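Local atomic coordinates of major allergen Dau c 1 (Daucus carota, PDB entry 2WQL), a protein that acts as a pathogenesis-related plant-defence protein and major carrot allergen of the Bet v 1 family, probably carrying hydrophobic ligands in an internal pocket. Residues 81-86 against 98-103. The protein carries 4 engineered substitutions. Residues are numbered along the deposited sequence; the frame is centred on the assembly and turned at random.
Engineered in segment 98-103: M102 (natural residue Leu). With P4C (O-acetaldehydyl-hexaethylene glycol), chain E.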
loop_
_atom_site.group_PDB
_atom_site.type_symbol
_atom_site.label_atom_id
_atom_site.label_comp_id
_atom_site.label_asym_id
_atom_site.label_seq_id
_atom_site.Cartn_x
_atom_site.Cartn_y
_atom_site.Cartn_z
ATOM N N TYR A 81 17.282 -10.778 -13.171
ATOM C CA TYR A 81 18.703 -11.116 -13.004
ATOM C C TYR A 81 18.818 -12.085 -11.839
ATOM O O TYR A 81 18.275 -11.826 -10.767
ATOM C CB TYR A 81 19.530 -9.856 -12.732
ATOM C CG TYR A 81 21.044 -10.050 -12.672
ATOM C CD1 TYR A 81 21.799 -10.216 -13.836
ATOM C CD2 TYR A 81 21.727 -10.024 -11.459
ATOM C CE1 TYR A 81 23.175 -10.384 -13.780
ATOM C CE2 TYR A 81 23.091 -10.193 -11.397
ATOM C CZ TYR A 81 23.815 -10.371 -12.553
ATOM O OH TYR A 81 25.184 -10.535 -12.489
ATOM N N ASP A 82 19.497 -13.209 -12.076
ATOM C CA ASP A 82 19.734 -14.218 -11.055
ATOM C C ASP A 82 21.230 -14.387 -10.872
ATOM O O ASP A 82 21.961 -14.488 -11.848
ATOM C CB ASP A 82 19.127 -15.556 -11.473
ATOM C CG ASP A 82 17.637 -15.457 -11.770
ATOM O OD1 ASP A 82 16.882 -14.990 -10.900
ATOM O OD2 ASP A 82 17.221 -15.844 -12.888
ATOM N N SER A 83 21.680 -14.414 -9.621
ATOM C CA SER A 83 23.094 -14.538 -9.310
ATOM C C SER A 83 23.321 -15.147 -7.947
ATOM O O SER A 83 22.446 -15.060 -7.072
ATOM C CB SER A 83 23.756 -13.170 -9.336
ATOM O OG SER A 83 23.146 -12.307 -8.398
ATOM N N THR A 84 24.502 -15.749 -7.765
ATOM C CA THR A 84 24.827 -16.488 -6.543
ATOM C C THR A 84 26.152 -16.060 -5.965
ATOM O O THR A 84 27.138 -15.987 -6.675
ATOM C CB THR A 84 24.907 -17.994 -6.808
ATOM O OG1 THR A 84 23.714 -18.421 -7.461
ATOM C CG2 THR A 84 25.059 -18.775 -5.496
ATOM N N VAL A 85 26.173 -15.771 -4.673
ATOM C CA VAL A 85 27.432 -15.472 -3.991
ATOM C C VAL A 85 28.027 -16.805 -3.579
ATOM O O VAL A 85 27.386 -17.569 -2.865
ATOM C CB VAL A 85 27.238 -14.572 -2.747
ATOM C CG1 VAL A 85 28.573 -14.223 -2.162
ATOM C CG2 VAL A 85 26.445 -13.310 -3.109
ATOM N N ILE A 86 29.240 -17.090 -4.042
ATOM C CA ILE A 86 29.822 -18.425 -3.880
ATOM C C ILE A 86 31.102 -18.479 -3.044
ATOM O O ILE A 86 31.530 -19.567 -2.646
ATOM C CB ILE A 86 30.046 -19.113 -5.260
ATOM C CG1 ILE A 86 31.077 -18.363 -6.101
ATOM C CG2 ILE A 86 28.727 -19.206 -6.013
ATOM C CD1 ILE A 86 31.546 -19.137 -7.325
ATOM N N ILE A 98 24.820 -17.841 -1.268
ATOM C CA ILE A 98 23.657 -16.951 -1.214
ATOM C C ILE A 98 23.043 -16.826 -2.608
ATOM O O ILE A 98 23.575 -16.148 -3.476
ATOM C CB ILE A 98 23.994 -15.552 -0.665
ATOM C CG1 ILE A 98 24.701 -15.644 0.689
ATOM C CG2 ILE A 98 22.727 -14.713 -0.519
ATOM C CD1 ILE A 98 25.167 -14.330 1.219
ATOM N N GLU A 99 21.929 -17.513 -2.816
ATOM C CA GLU A 99 21.254 -17.558 -4.119
ATOM C C GLU A 99 20.306 -16.360 -4.182
ATOM O O GLU A 99 19.486 -16.201 -3.304
ATOM C CB GLU A 99 20.494 -18.889 -4.233
ATOM C CG GLU A 99 19.730 -19.161 -5.518
ATOM C CD GLU A 99 18.677 -20.283 -5.349
ATOM O OE1 GLU A 99 18.962 -21.290 -4.637
ATOM O OE2 GLU A 99 17.565 -20.150 -5.926
ATOM N N THR A 100 20.435 -15.509 -5.198
ATOM C CA THR A 100 19.559 -14.337 -5.326
ATOM C C THR A 100 18.793 -14.276 -6.656
ATOM O O THR A 100 19.266 -14.699 -7.695
ATOM C CB THR A 100 20.329 -13.010 -5.163
ATOM O OG1 THR A 100 21.037 -12.715 -6.374
ATOM C CG2 THR A 100 21.310 -13.086 -4.025
ATOM N N HIS A 101 17.595 -13.724 -6.605
ATOM C CA HIS A 101 16.721 -13.595 -7.788
ATOM C C HIS A 101 16.104 -12.205 -7.790
ATOM O O HIS A 101 15.433 -11.832 -6.842
ATOM C CB HIS A 101 15.599 -14.618 -7.746
ATOM C CG HIS A 101 16.074 -16.035 -7.681
ATOM N ND1 HIS A 101 16.353 -16.777 -8.811
ATOM C CD2 HIS A 101 16.336 -16.845 -6.627
ATOM C CE1 HIS A 101 16.760 -17.983 -8.452
ATOM N NE2 HIS A 101 16.756 -18.048 -7.132
ATOM N N MET A 102 16.371 -11.433 -8.831
ATOM C CA MET A 102 15.947 -10.049 -8.873
ATOM C C MET A 102 15.056 -9.793 -10.075
ATOM O O MET A 102 15.304 -10.300 -11.174
ATOM C CB MET A 102 17.162 -9.139 -8.955
ATOM C CG MET A 102 16.848 -7.698 -8.717
ATOM S SD MET A 102 18.285 -6.670 -8.986
ATOM C CE MET A 102 18.337 -6.706 -10.778
ATOM N N VAL A 103 14.018 -8.998 -9.870
ATOM C CA VAL A 103 13.192 -8.558 -10.984
ATOM C C VAL A 103 12.859 -7.079 -10.787
ATOM O O VAL A 103 12.592 -6.656 -9.682
ATOM C CB VAL A 103 11.913 -9.424 -11.116
ATOM C CG1 VAL A 103 11.022 -9.275 -9.883
ATOM C CG2 VAL A 103 11.146 -9.086 -12.390
HETATM O O1 P4C E . 24.987 -6.626 -11.070
HETATM C C2 P4C E . 24.658 -7.045 -9.962
HETATM C C3 P4C E . 23.222 -6.963 -9.476
HETATM O O4 P4C E . 23.157 -7.608 -8.191
HETATM C C5 P4C E . 21.854 -8.029 -7.728
HETATM C C6 P4C E . 22.046 -9.103 -6.647
HETATM O O7 P4C E . 22.017 -8.534 -5.341
HETATM C C8 P4C E . 20.712 -8.114 -4.885
HETATM C C9 P4C E . 20.673 -6.676 -4.317
HETATM O O10 P4C E . 19.883 -5.802 -5.159
HETATM C C11 P4C E . 20.178 -4.399 -5.016
HETATM C C12 P4C E . 20.898 -3.846 -6.244
HETATM O O13 P4C E . 22.191 -3.336 -5.884
HETATM C C14 P4C E . 22.920 -2.730 -6.959
HETATM C C15 P4C E . 23.669 -3.777 -7.777
HETATM O O16 P4C E . 25.056 -3.808 -7.433
HETATM C C17 P4C E . 25.694 -5.096 -7.606
HETATM C C18 P4C E . 26.785 -5.335 -6.536
HETATM O O19 P4C E . 27.060 -6.738 -6.306
HETATM C C20 P4C E . 26.556 -7.266 -5.062
HETATM C C21 P4C E . 26.222 -8.765 -5.207
HETATM O O22 P4C E . 24.887 -9.132 -4.784
#
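H101 and D82 face each other as a non-hydrogen-bonded pair in the antiparallel hairpin of strands 80-87 and 95-106, their CA atoms 4.5 Å apart. Followed outward, H101 CB and CG both skirt D82 OD1; ND1 then donates to that oxygen at 2.8 Å, a bent bond (140° at the hydrogen) that reaches OD1 from above the carboxylate plane. With chi1 at -58°, CG of H101 lies anti to the carbonyl carbon and beside its backbone N. At the far edge NE2 donates to E99 OE2 at 2.6 Å, nearly straight (171°) and in the ring plane, the oxygen accepting on its anti lone pair; E99 OE1 is held in turn by H121 of strand 112-122.

The other face of the hairpin, bearing Y81, S83 and T100, lines the ligand pocket. S83 O accepts twice, from T100 N and, at 2.8 Å, from T100 OG1, which lies above the carbonyl plane. OG1 of T100 and OG of S83 are each 3.8 Å from C6 of the bound glycol. Y81 places CE2 3.8 Å from glycol C3, its OH hydrogen-bonded to OG1 of T71, while its CB lies 3.9 Å from CE of M102, an engineered residue.

Both imidazole nitrogens donate to carboxylates, consistent with a protonated H101 stabilised by D82 and E99, whereas the pocket face meets the glycol mainly through van der Waals contacts.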